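Local coordinates for protein endoglucanase (Clostridium thermocellum, PDB 2C26) that probably hydrolyses cellulose as part of a larger multidomain enzyme, this piece of which joins a PKD domain to a second beta-sandwich domain, at residues Pro183-His188 against Ile215-Pro220; Ala176-Ile181 against Gly241-Tyr246; Asp24-Phe29 against Thr60-Tyr65; Phe14-Glu19 against Phe87-Lys92. All coordinates share one frame; numbering follows the deposited sequence.

Contact 1 (Pro183-His188 against Ile215-Pro220)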
loop_
_atom_site.group_PDB
_atom_site.type_symbol
_atom_site.label_atom_id
_atom_site.label_comp_id
_atom_site.label_asym_id
_atom_site.label_seq_id
_atom_site.Cartn_x
_atom_site.Cartn_y
_atom_site.Cartn_z
ATOM N N PRO A 183 2.306 -11.871 7.270
ATOM C CA PRO A 183 1.367 -12.588 6.423
ATOM C C PRO A 183 2.145 -13.318 5.317
ATOM O O PRO A 183 3.202 -12.848 4.892
ATOM C CB PRO A 183 0.515 -11.469 5.827
ATOM C CG PRO A 183 1.388 -10.240 5.912
ATOM C CD PRO A 183 2.109 -10.410 7.206
ATOM N N TYR A 184 1.635 -14.466 4.879
ATOM C CA TYR A 184 2.298 -15.227 3.837
ATOM C C TYR A 184 1.316 -15.885 2.883
ATOM O O TYR A 184 0.135 -16.068 3.190
ATOM C CB TYR A 184 3.289 -16.252 4.425
ATOM C CG TYR A 184 2.638 -17.400 5.184
ATOM C CD1 TYR A 184 2.242 -18.575 4.525
ATOM C CD2 TYR A 184 2.437 -17.314 6.556
ATOM C CE1 TYR A 184 1.652 -19.630 5.225
ATOM C CE2 TYR A 184 1.848 -18.354 7.265
ATOM C CZ TYR A 184 1.456 -19.500 6.601
ATOM O OH TYR A 184 0.881 -20.516 7.333
ATOM N N ILE A 185 1.817 -16.204 1.698
ATOM C CA ILE A 185 1.104 -17.066 0.772
ATOM C C ILE A 185 2.099 -18.101 0.253
ATOM O O ILE A 185 3.201 -17.767 -0.165
ATOM C CB ILE A 185 0.371 -16.289 -0.357
ATOM C CG1 ILE A 185 -0.412 -17.258 -1.255
ATOM C CG2 ILE A 185 1.332 -15.437 -1.201
ATOM C CD1 ILE A 185 -1.848 -17.463 -0.847
ATOM N N MET A 186 1.713 -19.368 0.340
ATOM C CA MET A 186 2.613 -20.477 0.045
ATOM C C MET A 186 1.966 -21.493 -0.927
ATOM O O MET A 186 1.346 -22.482 -0.488
ATOM C CB MET A 186 3.086 -21.140 1.355
ATOM C CG MET A 186 4.049 -22.339 1.193
ATOM S SD MET A 186 4.646 -22.930 2.795
ATOM C CE MET A 186 3.133 -23.524 3.548
ATOM N N PRO A 187 2.075 -21.219 -2.248
ATOM C CA PRO A 187 1.775 -22.189 -3.308
ATOM C C PRO A 187 2.728 -23.379 -3.217
ATOM O O PRO A 187 3.872 -23.233 -2.797
ATOM C CB PRO A 187 2.066 -21.420 -4.603
ATOM C CG PRO A 187 2.085 -19.991 -4.221
ATOM C CD PRO A 187 2.503 -19.918 -2.803
ATOM N N HIS A 188 2.249 -24.548 -3.607
ATOM C CA HIS A 188 3.034 -25.763 -3.513
ATOM C C HIS A 188 2.437 -26.737 -4.526
ATOM O O HIS A 188 1.255 -26.621 -4.877
ATOM C CB HIS A 188 2.995 -26.330 -2.074
ATOM C CG HIS A 188 1.609 -26.596 -1.563
ATOM N ND1 HIS A 188 0.956 -27.792 -1.772
ATOM C CD2 HIS A 188 0.743 -25.810 -0.879
ATOM C CE1 HIS A 188 -0.249 -27.735 -1.234
ATOM N NE2 HIS A 188 -0.406 -26.541 -0.691
ATOM N N ILE A 215 -1.360 -4.763 6.489
ATOM C CA ILE A 215 -0.193 -5.281 5.776
ATOM C C ILE A 215 -0.595 -5.937 4.449
ATOM O O ILE A 215 -1.455 -6.811 4.411
ATOM C CB ILE A 215 0.630 -6.274 6.648
ATOM C CG1 ILE A 215 0.898 -5.689 8.048
ATOM C CG2 ILE A 215 1.934 -6.655 5.934
ATOM C CD1 ILE A 215 1.448 -6.692 9.064
ATOM N N THR A 216 0.023 -5.483 3.365
ATOM C CA THR A 216 -0.248 -6.015 2.032
ATOM C C THR A 216 0.801 -7.053 1.622
ATOM O O THR A 216 1.942 -7.041 2.099
ATOM C CB THR A 216 -0.292 -4.906 0.960
ATOM O OG1 THR A 216 0.954 -4.202 0.968
ATOM C CG2 THR A 216 -1.426 -3.931 1.234
ATOM N N LEU A 217 0.394 -7.944 0.727
ATOM C CA LEU A 217 1.250 -8.999 0.220
ATOM C C LEU A 217 0.761 -9.339 -1.169
ATOM O O LEU A 217 -0.442 -9.488 -1.377
ATOM C CB LEU A 217 1.169 -10.238 1.128
ATOM C CG LEU A 217 1.732 -11.567 0.604
ATOM C CD1 LEU A 217 3.241 -11.516 0.474
ATOM C CD2 LEU A 217 1.300 -12.696 1.533
ATOM N N THR A 218 1.689 -9.446 -2.116
ATOM C CA THR A 218 1.352 -9.810 -3.489
ATOM C C THR A 218 1.843 -11.220 -3.821
ATOM O O THR A 218 2.993 -11.575 -3.542
ATOM C CB THR A 218 1.921 -8.779 -4.498
ATOM O OG1 THR A 218 1.503 -7.460 -4.114
ATOM C CG2 THR A 218 1.437 -9.063 -5.933
ATOM N N LEU A 219 0.944 -12.026 -4.382
ATOM C CA LEU A 219 1.321 -13.274 -5.027
ATOM C C LEU A 219 1.896 -12.931 -6.414
ATOM O O LEU A 219 1.195 -12.354 -7.241
ATOM C CB LEU A 219 0.114 -14.216 -5.147
ATOM C CG LEU A 219 0.365 -15.606 -5.761
ATOM C CD1 LEU A 219 1.178 -16.490 -4.835
ATOM C CD2 LEU A 219 -0.924 -16.300 -6.127
ATOM N N PRO A 220 3.180 -13.266 -6.666
ATOM C CA PRO A 220 3.817 -12.953 -7.954
ATOM C C PRO A 220 3.006 -13.487 -9.133
ATOM O O PRO A 220 2.437 -14.583 -9.049
ATOM C CB PRO A 220 5.159 -13.688 -7.873
ATOM C CG PRO A 220 5.446 -13.769 -6.418
ATOM C CD PRO A 220 4.106 -13.958 -5.757
#
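Ile-185 and Leu-217 meet at an oblique angle in the core of a beta sandwich, CG2 of the isoleucine 3.9 Å from CD2 of the leucine, where strands 183-187 and 215-218 come from the two different sheets. The segment axes approach to 7.6 Å with only 17° between their directions, and no hydrogen bond joins them, as expected for face-to-face sheet packing rather than strand pairing. At one end Pro-183 and Ile-215 lie nearly perpendicular, with CG of the proline 3.6 Å from CG2 of Ile-215. At the other, Leu-219 already lies past the strand, yet it extends CG opposite its backbone N (chi1 -178°), which brings CD1 inward between two partners. That methyl meets Ile-185 CG2 at 3.8 Å, the two side chains at about a right angle, and Pro-187 CG at 3.7 Å, where the two side chains slide past each other in opposite directions. Ile-185 also touches Met-231 on the adjacent strand 229-238 and Met-166 on strand 165-172 of the facing sheet. Tyr-184 turns away from the interface, bonding Gln-230 through its OH and stacking on Trp-197. Leu-217 reaches the facing backbone: its CD2 lies 3.5 Å from both Tyr-184 C and Ile-185 N.

Contact 2 (Ala176-Ile181 against Gly241-Tyr246)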
loop_
_atom_site.group_PDB
_atom_site.type_symbol
_atom_site.label_atom_id
_atom_site.label_comp_id
_atom_site.label_asym_id
_atom_site.label_seq_id
_atom_site.Cartn_x
_atom_site.Cartn_y
_atom_site.Cartn_z
ATOM N N ALA A 176 4.604 -8.385 24.045
ATOM C CA ALA A 176 4.524 -9.779 23.610
ATOM C C ALA A 176 5.920 -10.338 23.307
ATOM O O ALA A 176 6.785 -9.598 22.823
ATOM C CB ALA A 176 3.618 -9.893 22.391
ATOM N N PRO A 177 6.155 -11.640 23.596
ATOM C CA PRO A 177 7.472 -12.237 23.335
ATOM C C PRO A 177 7.720 -12.522 21.846
ATOM O O PRO A 177 8.160 -13.623 21.491
ATOM C CB PRO A 177 7.417 -13.541 24.129
ATOM C CG PRO A 177 5.976 -13.914 24.114
ATOM C CD PRO A 177 5.221 -12.620 24.187
ATOM N N ILE A 178 7.459 -11.533 20.990
ATOM C CA ILE A 178 7.618 -11.711 19.547
ATOM C C ILE A 178 8.769 -10.914 18.913
ATOM O O ILE A 178 9.116 -9.822 19.374
ATOM C CB ILE A 178 6.279 -11.542 18.779
ATOM C CG1 ILE A 178 5.493 -10.341 19.277
ATOM C CG2 ILE A 178 5.424 -12.769 18.997
ATOM C CD1 ILE A 178 4.035 -10.321 18.810
ATOM N N ALA A 179 9.365 -11.496 17.871
ATOM C CA ALA A 179 10.475 -10.872 17.151
ATOM C C ALA A 179 10.013 -10.274 15.829
ATOM O O ALA A 179 10.486 -9.213 15.410
ATOM C CB ALA A 179 11.586 -11.881 16.906
ATOM N N ALA A 180 9.093 -10.974 15.175
ATOM C CA ALA A 180 8.615 -10.613 13.848
ATOM C C ALA A 180 7.248 -11.223 13.586
ATOM O O ALA A 180 6.842 -12.188 14.231
ATOM C CB ALA A 180 9.606 -11.073 12.780
ATOM N N ILE A 181 6.543 -10.640 12.629
ATOM C CA ILE A 181 5.256 -11.143 12.188
ATOM C C ILE A 181 5.217 -10.986 10.664
ATOM O O ILE A 181 5.841 -10.072 10.112
ATOM C CB ILE A 181 4.074 -10.419 12.907
ATOM C CG1 ILE A 181 2.750 -11.147 12.657
ATOM C CG2 ILE A 181 3.983 -8.940 12.513
ATOM C CD1 ILE A 181 1.617 -10.713 13.589
ATOM N N GLY A 241 5.672 -16.804 27.021
ATOM C CA GLY A 241 4.585 -15.846 27.213
ATOM C C GLY A 241 3.300 -16.194 26.492
ATOM O O GLY A 241 3.279 -17.044 25.607
ATOM N N GLU A 242 2.221 -15.531 26.883
ATOM C CA GLU A 242 0.932 -15.698 26.229
ATOM C C GLU A 242 0.472 -14.347 25.681
ATOM O O GLU A 242 0.451 -13.343 26.401
ATOM C CB GLU A 242 -0.104 -16.304 27.190
ATOM C CG GLU A 242 -1.459 -16.623 26.542
ATOM C CD GLU A 242 -2.442 -17.308 27.488
ATOM O OE1 GLU A 242 -2.418 -17.024 28.705
ATOM O OE2 GLU A 242 -3.255 -18.131 27.014
ATOM N N PHE A 243 0.131 -14.331 24.395
ATOM C CA PHE A 243 -0.307 -13.117 23.715
ATOM C C PHE A 243 -1.465 -13.409 22.771
ATOM O O PHE A 243 -1.614 -14.539 22.295
ATOM C CB PHE A 243 0.863 -12.430 22.983
ATOM C CG PHE A 243 1.538 -13.286 21.935
ATOM C CD1 PHE A 243 2.486 -14.246 22.296
ATOM C CD2 PHE A 243 1.251 -13.106 20.584
ATOM C CE1 PHE A 243 3.122 -15.031 21.326
ATOM C CE2 PHE A 243 1.881 -13.886 19.599
ATOM C CZ PHE A 243 2.816 -14.849 19.971
ATOM N N THR A 244 -2.278 -12.391 22.510
ATOM C CA THR A 244 -3.435 -12.527 21.638
ATOM C C THR A 244 -3.361 -11.556 20.468
ATOM O O THR A 244 -3.200 -10.348 20.650
ATOM C CB THR A 244 -4.766 -12.346 22.413
ATOM O OG1 THR A 244 -4.883 -13.376 23.402
ATOM C CG2 THR A 244 -5.972 -12.413 21.473
ATOM N N ILE A 245 -3.475 -12.113 19.264
ATOM C CA ILE A 245 -3.512 -11.346 18.031
ATOM C C ILE A 245 -4.921 -11.446 17.453
ATOM O O ILE A 245 -5.543 -12.508 17.496
ATOM C CB ILE A 245 -2.448 -11.876 17.015
ATOM C CG1 ILE A 245 -1.039 -11.461 17.458
ATOM C CG2 ILE A 245 -2.740 -11.387 15.593
ATOM C CD1 ILE A 245 0.047 -12.370 16.970
ATOM N N TYR A 246 -5.430 -10.331 16.943
ATOM C CA TYR A 246 -6.723 -10.312 16.275
ATOM C C TYR A 246 -6.527 -10.130 14.769
ATOM O O TYR A 246 -5.718 -9.315 14.326
ATOM C CB TYR A 246 -7.619 -9.209 16.840
ATOM C CG TYR A 246 -8.031 -9.424 18.277
ATOM C CD1 TYR A 246 -7.205 -9.019 19.324
ATOM C CD2 TYR A 246 -9.251 -10.026 18.593
ATOM C CE1 TYR A 246 -7.577 -9.216 20.644
ATOM C CE2 TYR A 246 -9.628 -10.221 19.905
ATOM C CZ TYR A 246 -8.784 -9.813 20.923
ATOM O OH TYR A 246 -9.148 -10.005 22.231
#
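The carbonyl O of Ala-176 receives a weak 2.7 Å bond from N of Ile-178, closing an inverse gamma turn centred on Pro-177, and this turn presents three consecutive side chains to Phe-243. Each approaches the ring obliquely. Ala-176 CB rests 3.8 Å from CB of Phe-243, at the root of the side chain; Pro-177 CD comes 3.7 Å from Phe-243 CD1 on one flank; and Ile-178 CG2 reaches the far end, 3.5 Å from CZ. The ring is placed for this by a chi1 of 59°, which sets CG between the backbone N and the carbonyl carbon. Pro-177 also packs CG on the bare backbone of Gly-241, 3.9 Å from its CA. After the chain turns a corner at Ala-179, the contact resumes with Ile-181 and Ile-245, whose CD1 methyls meet tip to tip at 4.1 Å. Ile-170, on strand 165-172, touches both isoleucines, while Phe-243 also touches Val-142 and Ser-144 of strand 137-145. Strand 241-251 belongs to one sheet of the sandwich and strand 178-187 to the other. With no hydrogen bond across, the two segments meet through apolar packing of side chains, which joins the two sheets here.

Contact 3 (Asp24-Phe29 against Thr60-Tyr65); sequences DENVVF and TITYKY. With EDO (1,2-ethanediol), chain L; EDO (1,2-ethanediol), chain I.
A small antiparallel sheet of the PKD domain pairs Val-27 with Tyr-63 and Phe-29 with Ile-61 as hydrogen-bonded pairs, with Val-28 and Thr-62 forming the non-hydrogen-bonded pair between them. Val-27 N reaches Tyr-63 O at 2.8 Å, and Phe-29 N reaches Ile-61 O at the same length; the return bonds, Tyr-63 N to Val-27 O and Ile-61 N to Phe-29 O, arrive in the carbonyl planes. Beyond the strand pair, Asp-24 N is bonded to Tyr-65 O at 2.7 Å, nearly straight at N-H (168°) but standing above the carbonyl plane. Water 1 links Glu-25 O to Tyr-65 N. On one face Phe-29, its CG opposite the carbonyl carbon (chi1 -61°), sets the edge atom CE1 3.9 Å from Tyr-63 CB, while Val-27 CG1 sits over a face of the same ring. The Tyr-65 side chain crosses that of Phe-29 at about a right angle, with its OH 4.1 Å from Phe-29 CZ; that hydroxyl is hydrogen-bonded to Phe-48 O. Lys-64 bends at chi3 and chi4, making a weak 2.9 Å bond from NZ to Asn-26 OD1. Ile-91 touches Val-27, Phe-29 and Tyr-65, so this face packs inward on the opposing sheet, as in the immunoglobulin-like PKD beta sandwich.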
loop_
_atom_site.group_PDB
_atom_site.type_symbol
_atom_site.label_atom_id
_atom_site.label_comp_id
_atom_site.label_asym_id
_atom_site.label_seq_id
_atom_site.Cartn_x
_atom_site.Cartn_y
_atom_site.Cartn_z
ATOM N N ASP A 24 -25.459 5.431 2.997
ATOM C CA ASP A 24 -26.570 6.217 3.565
ATOM C C ASP A 24 -26.162 7.411 4.435
ATOM O O ASP A 24 -26.983 7.929 5.181
ATOM C CB ASP A 24 -27.557 5.320 4.334
ATOM C CG ASP A 24 -28.128 4.206 3.474
ATOM O OD1 ASP A 24 -28.369 4.428 2.268
ATOM O OD2 ASP A 24 -28.344 3.098 4.006
ATOM N N GLU A 25 -24.905 7.838 4.352
ATOM C CA GLU A 25 -24.464 9.041 5.060
ATOM C C GLU A 25 -24.535 10.245 4.122
ATOM O O GLU A 25 -24.134 10.142 2.965
ATOM C CB GLU A 25 -23.040 8.874 5.610
ATOM C CG GLU A 25 -22.566 10.062 6.444
ATOM C CD GLU A 25 -21.149 9.920 6.961
ATOM O OE1 GLU A 25 -20.386 9.084 6.438
ATOM O OE2 GLU A 25 -20.792 10.655 7.910
ATOM N N ASN A 26 -25.058 11.369 4.616
ATOM C CA ASN A 26 -25.093 12.620 3.835
ATOM C C ASN A 26 -23.687 13.065 3.461
ATOM O O ASN A 26 -22.818 13.144 4.317
ATOM C CB ASN A 26 -25.736 13.764 4.628
ATOM C CG ASN A 26 -27.268 13.727 4.623
ATOM O OD1 ASN A 26 -27.900 13.076 3.807
ATOM N ND2 ASN A 26 -27.856 14.463 5.536
ATOM N N VAL A 27 -23.485 13.361 2.184
ATOM C CA VAL A 27 -22.256 13.986 1.694
ATOM C C VAL A 27 -22.643 15.341 1.140
ATOM O O VAL A 27 -23.573 15.445 0.334
ATOM C CB VAL A 27 -21.600 13.171 0.549
ATOM C CG1 VAL A 27 -20.310 13.841 0.084
ATOM C CG2 VAL A 27 -21.339 11.731 0.981
ATOM N N VAL A 28 -21.935 16.378 1.567
ATOM C CA VAL A 28 -22.186 17.711 1.065
ATOM C C VAL A 28 -21.105 18.047 0.041
ATOM O O VAL A 28 -19.918 18.100 0.371
ATOM C CB VAL A 28 -22.271 18.762 2.213
ATOM C CG1 VAL A 28 -22.366 20.192 1.661
ATOM C CG2 VAL A 28 -23.477 18.471 3.113
ATOM N N PHE A 29 -21.532 18.245 -1.209
ATOM C CA PHE A 29 -20.629 18.693 -2.274
ATOM C C PHE A 29 -20.698 20.214 -2.364
ATOM O O PHE A 29 -21.783 20.804 -2.351
ATOM C CB PHE A 29 -21.001 18.051 -3.615
ATOM C CG PHE A 29 -20.907 16.551 -3.612
ATOM C CD1 PHE A 29 -22.009 15.764 -3.240
ATOM C CD2 PHE A 29 -19.713 15.913 -3.965
ATOM C CE1 PHE A 29 -21.925 14.360 -3.232
ATOM C CE2 PHE A 29 -19.614 14.509 -3.959
ATOM C CZ PHE A 29 -20.726 13.737 -3.588
ATOM N N THR A 60 -23.961 24.325 -3.391
ATOM C CA THR A 60 -23.887 23.112 -2.572
ATOM C C THR A 60 -25.052 22.166 -2.873
ATOM O O THR A 60 -26.132 22.594 -3.275
ATOM C CB THR A 60 -23.830 23.428 -1.050
ATOM O OG1 THR A 60 -25.033 24.082 -0.659
ATOM C CG2 THR A 60 -22.620 24.331 -0.692
ATOM N N ILE A 61 -24.820 20.874 -2.673
ATOM C CA ILE A 61 -25.846 19.860 -2.881
ATOM C C ILE A 61 -25.475 18.714 -1.950
ATOM O O ILE A 61 -24.294 18.449 -1.725
ATOM C CB ILE A 61 -25.907 19.399 -4.385
ATOM C CG1 ILE A 61 -27.256 18.748 -4.719
ATOM C CG2 ILE A 61 -24.677 18.523 -4.735
ATOM C CD1 ILE A 61 -27.530 18.535 -6.246
ATOM N N THR A 62 -26.478 18.056 -1.378
ATOM C CA THR A 62 -26.206 16.896 -0.542
ATOM C C THR A 62 -26.693 15.631 -1.225
ATOM O O THR A 62 -27.649 15.649 -2.012
ATOM C CB THR A 62 -26.667 17.068 0.964
ATOM O OG1 THR A 62 -27.215 15.846 1.472
ATOM C CG2 THR A 62 -27.655 18.140 1.109
ATOM N N TYR A 63 -25.974 14.545 -0.981
ATOM C CA TYR A 63 -26.301 13.287 -1.621
ATOM C C TYR A 63 -25.940 12.109 -0.727
ATOM O O TYR A 63 -25.128 12.245 0.176
ATOM C CB TYR A 63 -25.642 13.197 -3.012
ATOM C CG TYR A 63 -26.267 12.148 -3.894
ATOM C CD1 TYR A 63 -27.536 12.341 -4.456
ATOM C CD2 TYR A 63 -25.590 10.956 -4.172
ATOM C CE1 TYR A 63 -28.122 11.362 -5.277
ATOM C CE2 TYR A 63 -26.163 9.975 -4.978
ATOM C CZ TYR A 63 -27.425 10.185 -5.528
ATOM O OH TYR A 63 -27.983 9.203 -6.321
ATOM N N LYS A 64 -26.595 10.975 -0.968
ATOM C CA LYS A 64 -26.387 9.730 -0.215
ATOM C C LYS A 64 -26.255 8.559 -1.173
ATOM O O LYS A 64 -27.023 8.448 -2.137
ATOM C CB LYS A 64 -27.602 9.442 0.675
ATOM C CG LYS A 64 -27.518 10.025 2.027
ATOM C CD LYS A 64 -28.810 9.826 2.789
ATOM C CE LYS A 64 -29.703 11.004 2.585
ATOM N NZ LYS A 64 -30.260 11.351 3.902
ATOM N N TYR A 65 -25.314 7.669 -0.873
ATOM C CA TYR A 65 -25.117 6.439 -1.638
ATOM C C TYR A 65 -25.511 5.239 -0.788
ATOM O O TYR A 65 -24.998 5.061 0.315
ATOM C CB TYR A 65 -23.656 6.308 -2.046
ATOM C CG TYR A 65 -23.158 7.381 -2.976
ATOM C CD1 TYR A 65 -23.284 7.239 -4.363
ATOM C CD2 TYR A 65 -22.528 8.530 -2.475
ATOM C CE1 TYR A 65 -22.823 8.206 -5.227
ATOM C CE2 TYR A 65 -22.038 9.510 -3.340
ATOM C CZ TYR A 65 -22.192 9.342 -4.711
ATOM O OH TYR A 65 -21.716 10.296 -5.574
HETATM C C1 EDO L . -30.138 7.169 -0.754
HETATM O O1 EDO L . -30.508 6.448 -1.919
HETATM C C2 EDO L . -29.429 6.258 0.232
HETATM O O2 EDO L . -30.220 6.162 1.420
HETATM C C1 EDO I . -28.883 5.725 -4.605
HETATM O O1 EDO I . -28.252 5.823 -3.322
HETATM C C2 EDO I . -28.073 4.792 -5.497
HETATM O O2 EDO I . -26.738 5.295 -5.504
HETATM O O HOH W 1 -23.315 8.012 1.314
#

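Contact 4 (Phe14-Glu19 against Phe87-Lys92); sequences FTFSPE and FTATIK. With EDO (1,2-ethanediol), chain J.
Phe-14, Phe-16 and Phe-87 carry most of this packing between two sheets of the PKD domain. Phe-87 turns its edge toward the face of Phe-14 in an offset T-shaped pair, with centroids 5.6 Å apart and planes at 83°. The rim of Phe-14 is engaged as well: CE1 lies 3.4 Å from Phe-87 O, which sits in the plane of the ring, and CZ lies 3.8 Å from Ala-89 CB. Phe-16, two residues on, reaches the other strand near Ile-91. One face of its ring receives the Ile-91 CD1 methyl in a CH-pi contact, 4.0 Å from the centroid and 26° off the normal. The edge of the same ring is met in plane by Pro-18 O and Glu-19 O. Water 2 then ties the segment ends together, donating to Glu-19 O at 2.6 Å and accepting from Lys-92 N at 2.8 Å. No direct hydrogen bond crosses. Strand 15-17 pairs with 27-30, and strand 84-93 with 69-79; residues Phe-87 to Ala-89 also pair in parallel with a strand of the second subunit, extending their sheet across the interface.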
loop_
_atom_site.group_PDB
_atom_site.type_symbol
_atom_site.label_atom_id
_atom_site.label_comp_id
_atom_site.label_asym_id
_atom_site.label_seq_id
_atom_site.Cartn_x
_atom_site.Cartn_y
_atom_site.Cartn_z
ATOM N N PHE A 14 -15.059 21.661 -7.129
ATOM C CA PHE A 14 -15.786 21.380 -5.899
ATOM C C PHE A 14 -14.921 20.616 -4.917
ATOM O O PHE A 14 -13.914 20.003 -5.295
ATOM C CB PHE A 14 -17.131 20.647 -6.147
ATOM C CG PHE A 14 -16.991 19.220 -6.631
ATOM C CD1 PHE A 14 -16.920 18.938 -7.988
ATOM C CD2 PHE A 14 -16.961 18.158 -5.728
ATOM C CE1 PHE A 14 -16.803 17.617 -8.446
ATOM C CE2 PHE A 14 -16.839 16.838 -6.172
ATOM C CZ PHE A 14 -16.761 16.568 -7.525
ATOM N N THR A 15 -15.310 20.688 -3.648
ATOM C CA THR A 15 -14.813 19.776 -2.621
ATOM C C THR A 15 -16.026 19.065 -2.023
ATOM O O THR A 15 -17.176 19.437 -2.299
ATOM C CB THR A 15 -14.018 20.508 -1.494
ATOM O OG1 THR A 15 -14.862 21.485 -0.871
ATOM C CG2 THR A 15 -12.787 21.189 -2.053
ATOM N N PHE A 16 -15.779 18.033 -1.226
ATOM C CA PHE A 16 -16.880 17.363 -0.539
ATOM C C PHE A 16 -16.505 16.987 0.900
ATOM O O PHE A 16 -15.322 16.998 1.271
ATOM C CB PHE A 16 -17.398 16.154 -1.339
ATOM C CG PHE A 16 -16.357 15.092 -1.593
ATOM C CD1 PHE A 16 -16.083 14.126 -0.636
ATOM C CD2 PHE A 16 -15.672 15.048 -2.809
ATOM C CE1 PHE A 16 -15.122 13.141 -0.860
ATOM C CE2 PHE A 16 -14.707 14.065 -3.047
ATOM C CZ PHE A 16 -14.432 13.109 -2.072
ATOM N N SER A 17 -17.522 16.650 1.688
ATOM C CA SER A 17 -17.379 16.367 3.115
ATOM C C SER A 17 -18.532 15.469 3.564
ATOM O O SER A 17 -19.680 15.768 3.266
ATOM C CB SER A 17 -17.422 17.673 3.903
ATOM O OG SER A 17 -16.997 17.471 5.232
ATOM N N PRO A 18 -18.238 14.371 4.286
ATOM C CA PRO A 18 -16.897 13.940 4.697
ATOM C C PRO A 18 -16.135 13.271 3.549
ATOM O O PRO A 18 -16.754 12.816 2.578
ATOM C CB PRO A 18 -17.187 12.945 5.827
ATOM C CG PRO A 18 -18.522 12.362 5.473
ATOM C CD PRO A 18 -19.290 13.456 4.776
ATOM N N GLU A 19 -14.806 13.226 3.657
ATOM C CA GLU A 19 -13.956 12.641 2.610
ATOM C C GLU A 19 -14.093 11.124 2.559
ATOM O O GLU A 19 -13.869 10.512 1.511
ATOM C CB GLU A 19 -12.467 12.999 2.804
ATOM C CG GLU A 19 -12.161 14.394 3.328
ATOM C CD GLU A 19 -12.419 15.522 2.325
ATOM O OE1 GLU A 19 -12.216 15.334 1.088
ATOM O OE2 GLU A 19 -12.812 16.617 2.804
ATOM N N PHE A 87 -15.411 19.494 -13.773
ATOM C CA PHE A 87 -14.449 19.044 -12.783
ATOM C C PHE A 87 -14.981 17.736 -12.241
ATOM O O PHE A 87 -16.123 17.674 -11.786
ATOM C CB PHE A 87 -14.314 20.077 -11.658
ATOM C CG PHE A 87 -13.238 19.749 -10.660
ATOM C CD1 PHE A 87 -13.526 19.002 -9.521
ATOM C CD2 PHE A 87 -11.926 20.175 -10.866
ATOM C CE1 PHE A 87 -12.518 18.703 -8.595
ATOM C CE2 PHE A 87 -10.929 19.879 -9.964
ATOM C CZ PHE A 87 -11.218 19.147 -8.820
ATOM N N THR A 88 -14.170 16.690 -12.305
ATOM C CA THR A 88 -14.593 15.372 -11.862
ATOM C C THR A 88 -13.656 14.883 -10.761
ATOM O O THR A 88 -12.432 14.885 -10.944
ATOM C CB THR A 88 -14.613 14.351 -13.043
ATOM O OG1 THR A 88 -15.465 14.831 -14.084
ATOM C CG2 THR A 88 -15.079 12.963 -12.603
ATOM N N ALA A 89 -14.228 14.502 -9.617
ATOM C CA ALA A 89 -13.456 13.897 -8.525
ATOM C C ALA A 89 -14.014 12.526 -8.183
ATOM O O ALA A 89 -15.175 12.244 -8.466
ATOM C CB ALA A 89 -13.454 14.797 -7.285
ATOM N N THR A 90 -13.188 11.683 -7.573
ATOM C CA THR A 90 -13.597 10.343 -7.150
ATOM C C THR A 90 -13.949 10.330 -5.660
ATOM O O THR A 90 -13.277 10.975 -4.855
ATOM C CB THR A 90 -12.483 9.319 -7.479
ATOM O OG1 THR A 90 -12.545 8.987 -8.874
ATOM C CG2 THR A 90 -12.621 8.032 -6.653
ATOM N N ILE A 91 -15.007 9.609 -5.300
ATOM C CA ILE A 91 -15.427 9.484 -3.907
ATOM C C ILE A 91 -15.619 8.008 -3.560
ATOM O O ILE A 91 -16.241 7.263 -4.310
ATOM C CB ILE A 91 -16.700 10.369 -3.574
ATOM C CG1 ILE A 91 -17.008 10.336 -2.068
ATOM C CG2 ILE A 91 -17.919 9.947 -4.379
ATOM C CD1 ILE A 91 -18.148 11.266 -1.617
ATOM N N LYS A 92 -15.057 7.586 -2.432
ATOM C CA LYS A 92 -15.159 6.201 -2.006
ATOM C C LYS A 92 -16.173 6.080 -0.896
ATOM O O LYS A 92 -16.121 6.810 0.090
ATOM C CB LYS A 92 -13.791 5.643 -1.556
ATOM C CG LYS A 92 -13.804 4.141 -1.269
ATOM C CD LYS A 92 -12.389 3.566 -1.136
ATOM C CE LYS A 92 -12.423 2.044 -1.043
ATOM N NZ LYS A 92 -11.104 1.442 -0.635
HETATM C C1 EDO J . -15.379 24.850 -0.774
HETATM O O1 EDO J . -14.265 24.085 -1.232
HETATM C C2 EDO J . -15.097 25.338 0.637
HETATM O O2 EDO J . -15.343 26.746 0.679
HETATM O O HOH W 2 -13.523 9.225 -0.742
#

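How the contacts relate
The four contacts fall into two domains on opposite sides of the chain's centre. Contacts 3 and 4 come first, in the PKD domain, with centres 10 Å apart; contact 3 is nested within the loop closed by contact 4, and a probable hydrogen bond from Val-28 N to Ser-17 O links them across neighbouring strands 15-17 and 27-30. Contacts 1 and 2 follow in the second sandwich, 21 Å apart between centres, sharing strand 178-187, with contact 1 nested inside contact 2. Contact centres in different domains lie 34 to 43 Å apart and nothing touches. Contact 3 builds one sheet, whereas contacts 1, 2 and 4 pack one sheet on another, so each domain has its own core.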